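Local coordinates for DUF1780 domain-containing protein (Pseudomonas aeruginosa, PDB 1Y0K) that is of unknown function but is probably an endonuclease related to the PDDEXK nucleases, at residues K63-E75 and L139-V151. Sequence-based numbering, arbitrary orientation.
Sequences KGAGFEVFFVLDE and LDLLAFVNLKRAV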
loop_
_atom_site.group_PDB
_atom_site.type_symbol
_atom_site.label_atom_id
_atom_site.label_comp_id
_atom_site.label_asym_id
_atom_site.label_seq_id
_atom_site.Cartn_x
_atom_site.Cartn_y
_atom_site.Cartn_z
ATOM N N LYS A 63 -0.298 16.756 2.699
ATOM C CA LYS A 63 -0.199 17.643 1.521
ATOM C C LYS A 63 -1.240 17.381 0.417
ATOM O O LYS A 63 -0.901 17.152 -0.761
ATOM C CB LYS A 63 1.213 17.592 0.936
ATOM C CG LYS A 63 2.290 17.990 1.922
ATOM C CD LYS A 63 3.670 17.981 1.266
ATOM C CE LYS A 63 4.722 18.435 2.272
ATOM N NZ LYS A 63 6.017 18.813 1.637
ATOM N N GLY A 64 -2.504 17.408 0.804
ATOM C CA GLY A 64 -3.582 17.244 -0.153
ATOM C C GLY A 64 -4.039 15.803 -0.324
ATOM O O GLY A 64 -5.159 15.569 -0.792
ATOM N N ALA A 65 -3.177 14.847 0.028
ATOM C CA ALA A 65 -3.562 13.428 0.028
ATOM C C ALA A 65 -4.434 13.104 1.229
ATOM O O ALA A 65 -4.240 13.647 2.312
ATOM C CB ALA A 65 -2.327 12.510 0.006
ATOM N N GLY A 66 -5.400 12.218 1.018
ATOM C CA GLY A 66 -6.235 11.706 2.097
ATOM C C GLY A 66 -5.999 10.208 2.120
ATOM O O GLY A 66 -6.734 9.439 1.503
ATOM N N PHE A 67 -4.959 9.792 2.830
ATOM C CA PHE A 67 -4.567 8.383 2.786
ATOM C C PHE A 67 -5.472 7.529 3.644
ATOM O O PHE A 67 -5.533 7.701 4.870
ATOM C CB PHE A 67 -3.118 8.201 3.239
ATOM C CG PHE A 67 -2.087 8.602 2.210
ATOM C CD1 PHE A 67 -2.102 8.054 0.923
ATOM C CD2 PHE A 67 -1.080 9.485 2.548
ATOM C CE1 PHE A 67 -1.135 8.414 -0.022
ATOM C CE2 PHE A 67 -0.093 9.836 1.626
ATOM C CZ PHE A 67 -0.128 9.307 0.334
ATOM N N GLU A 68 -6.167 6.601 2.977
ATOM C CA GLU A 68 -6.999 5.602 3.623
ATOM C C GLU A 68 -6.176 4.315 3.643
ATOM O O GLU A 68 -5.981 3.669 2.612
ATOM C CB GLU A 68 -8.295 5.446 2.825
ATOM C CG GLU A 68 -9.198 4.272 3.200
ATOM C CD GLU A 68 -9.975 4.494 4.464
ATOM O OE1 GLU A 68 -9.719 5.502 5.179
ATOM O OE2 GLU A 68 -10.862 3.646 4.735
ATOM N N VAL A 69 -5.669 3.980 4.819
ATOM C CA VAL A 69 -4.635 2.944 4.939
ATOM C C VAL A 69 -5.239 1.605 5.349
ATOM O O VAL A 69 -6.024 1.530 6.303
ATOM C CB VAL A 69 -3.558 3.384 5.955
ATOM C CG1 VAL A 69 -2.538 2.267 6.207
ATOM C CG2 VAL A 69 -2.868 4.660 5.444
ATOM N N PHE A 70 -4.891 0.547 4.622
ATOM C CA PHE A 70 -5.334 -0.785 5.030
ATOM C C PHE A 70 -4.222 -1.816 4.876
ATOM O O PHE A 70 -3.247 -1.580 4.169
ATOM C CB PHE A 70 -6.624 -1.194 4.310
ATOM C CG PHE A 70 -6.475 -1.408 2.826
ATOM C CD1 PHE A 70 -6.466 -2.702 2.299
ATOM C CD2 PHE A 70 -6.388 -0.319 1.949
ATOM C CE1 PHE A 70 -6.368 -2.915 0.914
ATOM C CE2 PHE A 70 -6.269 -0.519 0.555
ATOM C CZ PHE A 70 -6.255 -1.816 0.041
ATOM N N PHE A 71 -4.374 -2.940 5.573
ATOM C CA PHE A 71 -3.332 -3.961 5.642
ATOM C C PHE A 71 -3.776 -5.240 4.972
ATOM O O PHE A 71 -4.902 -5.721 5.197
ATOM C CB PHE A 71 -2.920 -4.204 7.095
ATOM C CG PHE A 71 -2.342 -2.985 7.753
ATOM C CD1 PHE A 71 -3.180 -2.007 8.301
ATOM C CD2 PHE A 71 -0.963 -2.801 7.808
ATOM C CE1 PHE A 71 -2.643 -0.850 8.887
ATOM C CE2 PHE A 71 -0.419 -1.656 8.398
ATOM C CZ PHE A 71 -1.269 -0.685 8.938
ATOM N N VAL A 72 -2.894 -5.756 4.121
ATOM C CA VAL A 72 -3.112 -6.990 3.365
ATOM C C VAL A 72 -2.048 -7.974 3.834
ATOM O O VAL A 72 -0.904 -7.934 3.382
ATOM C CB VAL A 72 -3.021 -6.749 1.841
ATOM C CG1 VAL A 72 -3.286 -8.051 1.058
ATOM C CG2 VAL A 72 -4.014 -5.662 1.409
ATOM N N LEU A 73 -2.435 -8.825 4.779
ATOM C CA LEU A 73 -1.513 -9.773 5.399
ATOM C C LEU A 73 -1.988 -11.208 5.174
ATOM O O LEU A 73 -3.019 -11.435 4.538
ATOM C CB LEU A 73 -1.370 -9.470 6.901
ATOM C CG LEU A 73 -1.121 -8.013 7.311
ATOM C CD1 LEU A 73 -1.235 -7.840 8.826
ATOM C CD2 LEU A 73 0.239 -7.557 6.827
ATOM N N ASP A 74 -1.222 -12.172 5.670
ATOM C CA ASP A 74 -1.634 -13.574 5.594
ATOM C C ASP A 74 -1.396 -14.333 6.901
ATOM O O ASP A 74 -1.616 -15.551 6.964
ATOM C CB ASP A 74 -0.990 -14.294 4.389
ATOM C CG ASP A 74 0.539 -14.384 4.465
ATOM O OD1 ASP A 74 1.169 -13.945 5.451
ATOM O OD2 ASP A 74 1.121 -14.923 3.503
ATOM N N GLU A 75 -0.959 -13.602 7.932
ATOM C CA GLU A 75 -0.581 -14.176 9.232
ATOM C C GLU A 75 0.094 -13.129 10.120
ATOM O O GLU A 75 -0.248 -11.945 10.075
ATOM C CB GLU A 75 0.346 -15.385 9.032
ATOM C CG GLU A 75 1.245 -15.745 10.203
ATOM C CD GLU A 75 2.641 -16.069 9.731
ATOM O OE1 GLU A 75 3.202 -15.242 8.981
ATOM O OE2 GLU A 75 3.180 -17.138 10.094
ATOM N N LEU A 139 -10.652 9.988 -1.706
ATOM C CA LEU A 139 -9.809 9.086 -0.920
ATOM C C LEU A 139 -8.673 8.491 -1.743
ATOM O O LEU A 139 -8.880 8.004 -2.859
ATOM C CB LEU A 139 -10.654 7.956 -0.305
ATOM C CG LEU A 139 -11.797 8.357 0.645
ATOM C CD1 LEU A 139 -12.529 7.119 1.169
ATOM C CD2 LEU A 139 -11.300 9.220 1.809
ATOM N N ASP A 140 -7.482 8.541 -1.167
ATOM C CA ASP A 140 -6.286 7.928 -1.742
ATOM C C ASP A 140 -5.968 6.650 -0.980
ATOM O O ASP A 140 -5.433 6.690 0.129
ATOM C CB ASP A 140 -5.128 8.914 -1.642
ATOM C CG ASP A 140 -5.453 10.248 -2.307
ATOM O OD1 ASP A 140 -5.779 10.237 -3.513
ATOM O OD2 ASP A 140 -5.375 11.302 -1.632
ATOM N N LEU A 141 -6.335 5.513 -1.557
ATOM C CA LEU A 141 -6.167 4.242 -0.862
ATOM C C LEU A 141 -4.703 3.823 -0.875
ATOM O O LEU A 141 -4.018 3.970 -1.889
ATOM C CB LEU A 141 -7.046 3.155 -1.494
ATOM C CG LEU A 141 -8.531 3.129 -1.065
ATOM C CD1 LEU A 141 -8.686 2.332 0.193
ATOM C CD2 LEU A 141 -9.160 4.524 -0.870
ATOM N N LEU A 142 -4.241 3.310 0.261
ATOM C CA LEU A 142 -2.848 2.883 0.420
ATOM C C LEU A 142 -2.804 1.563 1.176
ATOM O O LEU A 142 -3.117 1.513 2.369
ATOM C CB LEU A 142 -2.028 3.948 1.158
ATOM C CG LEU A 142 -0.548 3.639 1.402
ATOM C CD1 LEU A 142 0.191 3.389 0.072
ATOM C CD2 LEU A 142 0.116 4.779 2.193
ATOM N N ALA A 143 -2.443 0.494 0.465
ATOM C CA ALA A 143 -2.382 -0.843 1.062
ATOM C C ALA A 143 -0.967 -1.139 1.499
ATOM O O ALA A 143 -0.039 -0.984 0.696
ATOM C CB ALA A 143 -2.814 -1.903 0.033
ATOM N N PHE A 144 -0.787 -1.568 2.752
ATOM C CA PHE A 144 0.496 -2.155 3.160
ATOM C C PHE A 144 0.374 -3.667 2.989
ATOM O O PHE A 144 -0.434 -4.317 3.659
ATOM C CB PHE A 144 0.879 -1.791 4.597
ATOM C CG PHE A 144 2.212 -2.352 5.007
ATOM C CD1 PHE A 144 3.381 -1.661 4.694
ATOM C CD2 PHE A 144 2.302 -3.571 5.674
ATOM C CE1 PHE A 144 4.633 -2.175 5.046
ATOM C CE2 PHE A 144 3.558 -4.092 6.034
ATOM C CZ PHE A 144 4.717 -3.390 5.712
ATOM N N VAL A 145 1.141 -4.192 2.042
ATOM C CA VAL A 145 1.049 -5.578 1.627
ATOM C C VAL A 145 2.280 -6.358 2.119
ATOM O O VAL A 145 3.423 -6.047 1.758
ATOM C CB VAL A 145 0.898 -5.701 0.083
ATOM C CG1 VAL A 145 0.644 -7.166 -0.314
ATOM C CG2 VAL A 145 -0.242 -4.829 -0.418
ATOM N N ASN A 146 2.031 -7.384 2.927
ATOM C CA ASN A 146 3.104 -8.159 3.534
ATOM C C ASN A 146 2.658 -9.597 3.774
ATOM O O ASN A 146 1.905 -9.876 4.695
ATOM C CB ASN A 146 3.574 -7.509 4.840
ATOM C CG ASN A 146 4.789 -8.201 5.423
ATOM O OD1 ASN A 146 5.757 -8.483 4.708
ATOM N ND2 ASN A 146 4.740 -8.496 6.716
ATOM N N LEU A 147 3.138 -10.496 2.924
ATOM C CA LEU A 147 2.712 -11.892 2.943
ATOM C C LEU A 147 3.902 -12.749 3.316
ATOM O O LEU A 147 4.937 -12.666 2.666
ATOM C CB LEU A 147 2.186 -12.310 1.563
ATOM C CG LEU A 147 1.113 -11.421 0.907
ATOM C CD1 LEU A 147 0.830 -11.866 -0.523
ATOM C CD2 LEU A 147 -0.178 -11.391 1.725
ATOM N N LYS A 148 3.770 -13.562 4.360
ATOM C CA LYS A 148 4.860 -14.464 4.727
ATOM C C LYS A 148 4.956 -15.629 3.727
ATOM O O LYS A 148 6.046 -16.159 3.493
ATOM C CB LYS A 148 4.708 -14.967 6.169
ATOM C CG LYS A 148 5.923 -15.749 6.677
ATOM C CD LYS A 148 5.818 -16.138 8.148
ATOM C CE LYS A 148 6.915 -17.117 8.560
ATOM N NZ LYS A 148 6.916 -18.407 7.801
ATOM N N ARG A 149 3.827 -15.994 3.122
ATOM C CA ARG A 149 3.752 -17.161 2.230
ATOM C C ARG A 149 4.065 -16.846 0.761
ATOM O O ARG A 149 4.188 -17.760 -0.066
ATOM C CB ARG A 149 2.372 -17.838 2.326
ATOM C CG ARG A 149 1.875 -18.140 3.745
ATOM C CD ARG A 149 2.699 -19.212 4.434
ATOM N NE ARG A 149 2.079 -19.618 5.694
ATOM C CZ ARG A 149 2.483 -19.225 6.901
ATOM N NH1 ARG A 149 3.532 -18.419 7.037
ATOM N NH2 ARG A 149 1.839 -19.652 7.981
ATOM N N ALA A 150 4.189 -15.560 0.432
ATOM C CA ALA A 150 4.385 -15.162 -0.955
ATOM C C ALA A 150 5.388 -14.021 -1.144
ATOM O O ALA A 150 5.598 -13.198 -0.255
ATOM C CB ALA A 150 3.033 -14.837 -1.623
ATOM N N VAL A 151 6.026 -14.013 -2.307
ATOM C CA VAL A 151 6.904 -12.915 -2.716
ATOM C C VAL A 151 6.461 -12.524 -4.128
ATOM O O VAL A 151 6.152 -13.400 -4.926
ATOM C CB VAL A 151 8.405 -13.335 -2.690
ATOM C CG1 VAL A 151 8.869 -13.575 -1.266
ATOM C CG2 VAL A 151 8.639 -14.593 -3.509
HETATM O O HOH W 1 1.689 -11.575 6.764
#
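Phe67 to Val72 pair with Asp140 to Val145 as neighbouring parallel strands at the centre of a mixed sheet. The ladder of backbone hydrogen bonds runs from Asp140 N to Gly66 O at 2.9 Å through to Asn146 N and Val72 O at 3.0 Å. A carboxylate closes each end. Asp140 OD2 takes Gly66 N on its anti lone pair at 2.8 Å and also forms a salt bridge with Arg170, while its OD1 meets Ser171. At the far end Asp74, its CG lying between backbone N and carbonyl carbon (chi1 64°), reaches the turn after strand 140-146: OD1 accepts Lys148 N at 2.8 Å and OD2 accepts Arg149 N at 2.9 Å. A water bridges Asp74 OD1 and Asn146 O. Glu75 OE2 and Arg149 NH1 form a salt bridge whose hydrogen bond is weak.

Of the apolar contacts, Ala143 CB sits over one face of the Phe70 ring, 3.4 Å from CZ, a CH-pi contact beneath helix 119-132. Across the sheet, facing helices 3-23 and 26-40, Leu142 CD2 lies over the rim of one face of the Phe67 ring, with Ala65 CB on the other, and Phe144 CB meets Phe71 CD2. Asp140 thus holds the start of the neighbouring strand, and Asp74 fastens the turn.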